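Local atomic coordinates of transcription elongation factor SPT6 (PDB entry 3PJP), a protein that probably acts as a histone H3-H4 chaperone that maintains chromatin during transcription elongation, and binds the phosphorylated C-terminal repeat domain of RNA polymerase II through its tandem SH2 domain. Residues I122-Y136 with Y148-Y160. Numbering follows the deposited sequence.
Sequences IEDYSKVNPKKSVYY and YLIFKLNAESKLY
In the tandem SH2 domain, helix 115-128 packs on the mixed sheet that holds strands 134-139 and 146-152, and Val-134 to Tyr-136 pair antiparallel with Ile-150 to Lys-152. The strand axes run at 168°, and Val-134 and Tyr-136 each exchange two backbone hydrogen bonds with their partners Lys-152 and Ile-150; the Ile-150 N to Tyr-136 O bond measures 3.0 Å. Between them lies the non-hydrogen-bonded pair Tyr-135 and Phe-151, whose CB atoms approach to 3.5 Å. Both rings lie on the sheet face turned away from Ile-122, where Phe-188 of helix 181-191 meets them.

On the helix-facing side, Ile-122 reaches both Ile-150 and Leu-159. CD1, at the end of an extended CG1 branch, reaches Ile-150 CG2 at 3.5 Å, while CG2, anti to the backbone N, meets Leu-159 CD1 at 3.7 Å, the two side chains crossing near a right angle. Lys-152 runs past Ser-126, its CE 3.2 Å from the serine OG. With chi1 to chi3 all extended and a bend at chi4 (79°), the chain brings NZ to Ser-157 O at 2.8 Å, tying the strand to the turn beyond it.

Two type I turns meet past the strand ends: Ala-155 N donates to Pro-130 O over 2.8 Å (N-H...O 164°), and Pro-130 CB touches Ala-155 CB. One water bridges Pro-130 O to Glu-156 OE1, another Lys-131 O to Leu-153 O. A helix covering one face of a sheet, with a second helix on the opposite face, is the layered architecture of the SH2 fold.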
# COMPACT_ATOMS: atom_id res chain seq x y z
N ILE A 122 9.64 -13.80 -15.80
CA ILE A 122 8.55 -14.73 -16.02
C ILE A 122 8.54 -15.32 -17.44
O ILE A 122 8.32 -16.52 -17.60
CB ILE A 122 7.19 -14.08 -15.69
CG1 ILE A 122 7.08 -13.90 -14.18
CG2 ILE A 122 6.04 -14.92 -16.22
CD1 ILE A 122 5.91 -13.06 -13.75
N GLU A 123 8.78 -14.49 -18.45
CA GLU A 123 8.92 -14.98 -19.82
C GLU A 123 10.01 -16.04 -19.89
O GLU A 123 9.79 -17.15 -20.38
CB GLU A 123 9.24 -13.84 -20.78
CG GLU A 123 8.10 -12.85 -21.02
CD GLU A 123 8.53 -11.67 -21.87
OE1 GLU A 123 7.68 -10.81 -22.19
OE2 GLU A 123 9.73 -11.60 -22.23
N ASP A 124 11.20 -15.70 -19.40
CA ASP A 124 12.31 -16.64 -19.41
C ASP A 124 11.96 -17.93 -18.66
O ASP A 124 12.20 -19.02 -19.17
CB ASP A 124 13.57 -16.01 -18.81
CG ASP A 124 14.12 -14.89 -19.66
OD1 ASP A 124 13.68 -14.74 -20.82
OD2 ASP A 124 15.01 -14.15 -19.17
N TYR A 125 11.40 -17.79 -17.47
CA TYR A 125 11.03 -18.96 -16.67
C TYR A 125 10.01 -19.85 -17.39
O TYR A 125 10.10 -21.08 -17.33
CB TYR A 125 10.47 -18.55 -15.31
CG TYR A 125 9.96 -19.72 -14.51
CD1 TYR A 125 8.65 -20.16 -14.63
CD2 TYR A 125 10.80 -20.41 -13.64
CE1 TYR A 125 8.18 -21.24 -13.90
CE2 TYR A 125 10.34 -21.49 -12.90
CZ TYR A 125 9.03 -21.90 -13.04
OH TYR A 125 8.57 -22.97 -12.31
N SER A 126 9.04 -19.23 -18.04
CA SER A 126 8.05 -19.98 -18.80
C SER A 126 8.71 -20.74 -19.95
O SER A 126 8.29 -21.84 -20.30
CB SER A 126 6.97 -19.04 -19.35
OG SER A 126 5.98 -19.77 -20.04
N LYS A 127 9.75 -20.15 -20.53
CA LYS A 127 10.50 -20.78 -21.60
C LYS A 127 11.03 -22.14 -21.15
O LYS A 127 10.87 -23.15 -21.84
CB LYS A 127 11.68 -19.90 -22.02
CG LYS A 127 11.97 -19.88 -23.51
CD LYS A 127 11.10 -18.86 -24.22
CE LYS A 127 11.37 -17.45 -23.71
NZ LYS A 127 10.50 -16.44 -24.37
N VAL A 128 11.65 -22.15 -19.97
CA VAL A 128 12.25 -23.35 -19.41
C VAL A 128 11.20 -24.32 -18.87
O VAL A 128 11.34 -25.54 -19.02
CB VAL A 128 13.22 -22.99 -18.27
CG1 VAL A 128 13.77 -24.25 -17.62
CG2 VAL A 128 14.35 -22.11 -18.79
N ASN A 129 10.16 -23.78 -18.25
CA ASN A 129 9.10 -24.61 -17.67
C ASN A 129 7.74 -24.32 -18.30
O ASN A 129 6.87 -23.73 -17.65
CB ASN A 129 9.04 -24.41 -16.16
CG ASN A 129 10.34 -24.75 -15.47
OD1 ASN A 129 11.21 -23.90 -15.31
ND2 ASN A 129 10.49 -26.00 -15.07
N PRO A 130 7.55 -24.75 -19.55
CA PRO A 130 6.38 -24.42 -20.37
C PRO A 130 5.07 -24.95 -19.81
O PRO A 130 4.01 -24.47 -20.20
CB PRO A 130 6.68 -25.10 -21.71
CG PRO A 130 8.14 -25.39 -21.69
CD PRO A 130 8.48 -25.65 -20.26
N LYS A 131 5.14 -25.93 -18.92
CA LYS A 131 3.92 -26.50 -18.36
C LYS A 131 3.58 -25.98 -16.97
O LYS A 131 2.50 -26.26 -16.46
CB LYS A 131 3.99 -28.03 -18.34
CG LYS A 131 3.31 -28.68 -19.54
CD LYS A 131 4.27 -29.59 -20.30
CE LYS A 131 3.94 -31.06 -20.08
NZ LYS A 131 4.88 -31.94 -20.82
N LYS A 132 4.49 -25.21 -16.38
CA LYS A 132 4.31 -24.73 -15.00
C LYS A 132 3.81 -23.29 -14.95
O LYS A 132 4.36 -22.41 -15.61
CB LYS A 132 5.61 -24.85 -14.22
CG LYS A 132 6.05 -26.28 -13.93
CD LYS A 132 5.21 -26.92 -12.84
CE LYS A 132 5.98 -27.02 -11.54
NZ LYS A 132 6.42 -25.68 -11.04
N SER A 133 2.78 -23.06 -14.15
CA SER A 133 2.33 -21.70 -13.91
C SER A 133 3.35 -21.00 -13.02
O SER A 133 4.06 -21.64 -12.25
CB SER A 133 0.95 -21.70 -13.25
OG SER A 133 1.00 -22.35 -11.99
N VAL A 134 3.43 -19.68 -13.12
CA VAL A 134 4.30 -18.92 -12.24
C VAL A 134 3.64 -17.59 -11.94
O VAL A 134 2.85 -17.08 -12.74
CB VAL A 134 5.70 -18.71 -12.85
CG1 VAL A 134 5.63 -17.77 -14.04
CG2 VAL A 134 6.67 -18.18 -11.80
N TYR A 135 3.94 -17.03 -10.77
CA TYR A 135 3.49 -15.69 -10.43
C TYR A 135 4.40 -15.03 -9.41
O TYR A 135 4.95 -15.70 -8.53
CB TYR A 135 2.03 -15.69 -9.95
CG TYR A 135 1.76 -16.32 -8.60
CD1 TYR A 135 1.65 -15.54 -7.46
CD2 TYR A 135 1.57 -17.69 -8.48
CE1 TYR A 135 1.39 -16.12 -6.22
CE2 TYR A 135 1.30 -18.28 -7.24
CZ TYR A 135 1.21 -17.48 -6.12
OH TYR A 135 0.95 -18.04 -4.90
N TYR A 136 4.56 -13.72 -9.54
CA TYR A 136 5.37 -12.93 -8.62
C TYR A 136 4.66 -11.63 -8.27
O TYR A 136 3.84 -11.14 -9.05
CB TYR A 136 6.72 -12.61 -9.24
CG TYR A 136 7.57 -13.84 -9.44
CD1 TYR A 136 7.97 -14.61 -8.36
CD2 TYR A 136 7.97 -14.24 -10.71
CE1 TYR A 136 8.74 -15.75 -8.53
CE2 TYR A 136 8.74 -15.36 -10.90
CZ TYR A 136 9.12 -16.12 -9.81
OH TYR A 136 9.89 -17.24 -9.99
N TYR A 148 2.41 -4.93 -8.27
CA TYR A 148 2.00 -5.72 -9.42
C TYR A 148 1.87 -7.18 -9.02
O TYR A 148 2.60 -7.66 -8.15
CB TYR A 148 3.00 -5.62 -10.56
CG TYR A 148 3.26 -4.22 -11.05
CD1 TYR A 148 2.28 -3.50 -11.70
CD2 TYR A 148 4.51 -3.64 -10.86
CE1 TYR A 148 2.54 -2.21 -12.16
CE2 TYR A 148 4.77 -2.37 -11.31
CZ TYR A 148 3.79 -1.65 -11.96
OH TYR A 148 4.09 -0.38 -12.41
N LEU A 149 0.92 -7.87 -9.64
CA LEU A 149 0.81 -9.31 -9.57
C LEU A 149 0.93 -9.79 -11.01
O LEU A 149 0.01 -9.60 -11.80
CB LEU A 149 -0.54 -9.72 -8.98
CG LEU A 149 -1.04 -11.16 -9.07
CD1 LEU A 149 0.04 -12.20 -8.79
CD2 LEU A 149 -2.20 -11.34 -8.10
N ILE A 150 2.08 -10.37 -11.35
CA ILE A 150 2.41 -10.71 -12.73
C ILE A 150 2.48 -12.23 -12.82
O ILE A 150 3.15 -12.87 -12.00
CB ILE A 150 3.74 -10.09 -13.15
CG1 ILE A 150 3.78 -8.60 -12.75
CG2 ILE A 150 3.98 -10.27 -14.66
CD1 ILE A 150 5.07 -7.89 -13.11
N PHE A 151 1.79 -12.80 -13.79
CA PHE A 151 1.60 -14.26 -13.85
C PHE A 151 1.42 -14.79 -15.27
O PHE A 151 1.05 -14.07 -16.18
CB PHE A 151 0.43 -14.70 -12.96
CG PHE A 151 -0.91 -14.13 -13.37
CD1 PHE A 151 -1.79 -14.88 -14.13
CD2 PHE A 151 -1.30 -12.87 -12.97
CE1 PHE A 151 -3.03 -14.37 -14.50
CE2 PHE A 151 -2.55 -12.35 -13.33
CZ PHE A 151 -3.41 -13.12 -14.10
N LYS A 152 1.69 -16.08 -15.42
CA LYS A 152 1.55 -16.76 -16.69
C LYS A 152 1.25 -18.22 -16.39
O LYS A 152 1.99 -18.87 -15.63
CB LYS A 152 2.84 -16.61 -17.49
CG LYS A 152 2.79 -17.08 -18.92
CD LYS A 152 4.14 -16.82 -19.60
CE LYS A 152 4.16 -17.32 -21.04
NZ LYS A 152 3.47 -16.35 -21.93
N LEU A 153 0.17 -18.74 -16.96
CA LEU A 153 -0.34 -20.07 -16.66
C LEU A 153 0.52 -21.19 -17.27
O LEU A 153 0.77 -22.21 -16.63
CB LEU A 153 -1.77 -20.20 -17.18
CG LEU A 153 -2.43 -21.57 -16.97
CD1 LEU A 153 -2.84 -21.77 -15.51
CD2 LEU A 153 -3.62 -21.74 -17.90
N ASN A 154 0.96 -20.98 -18.50
CA ASN A 154 1.82 -21.92 -19.20
C ASN A 154 2.29 -21.28 -20.50
O ASN A 154 1.92 -20.15 -20.81
CB ASN A 154 1.07 -23.22 -19.49
CG ASN A 154 -0.22 -22.99 -20.26
OD1 ASN A 154 -0.25 -22.23 -21.23
ND2 ASN A 154 -1.30 -23.61 -19.80
N ALA A 155 3.10 -22.01 -21.26
CA ALA A 155 3.70 -21.46 -22.47
C ALA A 155 2.67 -21.06 -23.53
O ALA A 155 2.93 -20.19 -24.36
CB ALA A 155 4.71 -22.44 -23.06
N GLU A 156 1.50 -21.68 -23.50
CA GLU A 156 0.48 -21.42 -24.51
C GLU A 156 -0.47 -20.29 -24.11
O GLU A 156 -1.39 -19.94 -24.86
CB GLU A 156 -0.33 -22.69 -24.81
CG GLU A 156 0.50 -23.83 -25.38
CD GLU A 156 1.37 -24.49 -24.33
OE1 GLU A 156 0.88 -24.74 -23.21
OE2 GLU A 156 2.56 -24.77 -24.63
N SER A 157 -0.25 -19.72 -22.94
CA SER A 157 -1.12 -18.66 -22.43
C SER A 157 -0.39 -17.33 -22.30
O SER A 157 0.84 -17.29 -22.24
CB SER A 157 -1.70 -19.06 -21.07
OG SER A 157 -2.48 -20.25 -21.18
N LYS A 158 -1.15 -16.25 -22.24
CA LYS A 158 -0.59 -14.92 -22.12
C LYS A 158 -0.05 -14.64 -20.72
O LYS A 158 -0.50 -15.24 -19.74
CB LYS A 158 -1.64 -13.87 -22.48
CG LYS A 158 -1.91 -13.74 -23.98
CD LYS A 158 -2.81 -12.55 -24.28
CE LYS A 158 -2.95 -12.35 -25.79
NZ LYS A 158 -3.85 -11.22 -26.14
N LEU A 159 0.93 -13.75 -20.65
CA LEU A 159 1.33 -13.13 -19.38
C LEU A 159 0.33 -12.02 -19.07
O LEU A 159 -0.05 -11.24 -19.95
CB LEU A 159 2.75 -12.57 -19.48
CG LEU A 159 3.29 -11.80 -18.27
CD1 LEU A 159 4.80 -11.98 -18.14
CD2 LEU A 159 2.93 -10.32 -18.34
N TYR A 160 -0.09 -11.94 -17.81
CA TYR A 160 -1.03 -10.91 -17.38
C TYR A 160 -0.47 -10.14 -16.20
O TYR A 160 0.37 -10.64 -15.45
CB TYR A 160 -2.36 -11.52 -16.96
CG TYR A 160 -3.11 -12.19 -18.09
CD1 TYR A 160 -3.89 -11.44 -18.96
CD2 TYR A 160 -3.06 -13.57 -18.26
CE1 TYR A 160 -4.59 -12.06 -20.00
CE2 TYR A 160 -3.76 -14.19 -19.28
CZ TYR A 160 -4.52 -13.43 -20.15
OH TYR A 160 -5.22 -14.04 -21.17
O HOH W 1 2.07 -26.43 -21.42
O HOH W 2 0.30 -24.70 -15.80
O HOH W 3 4.56 -19.65 -16.60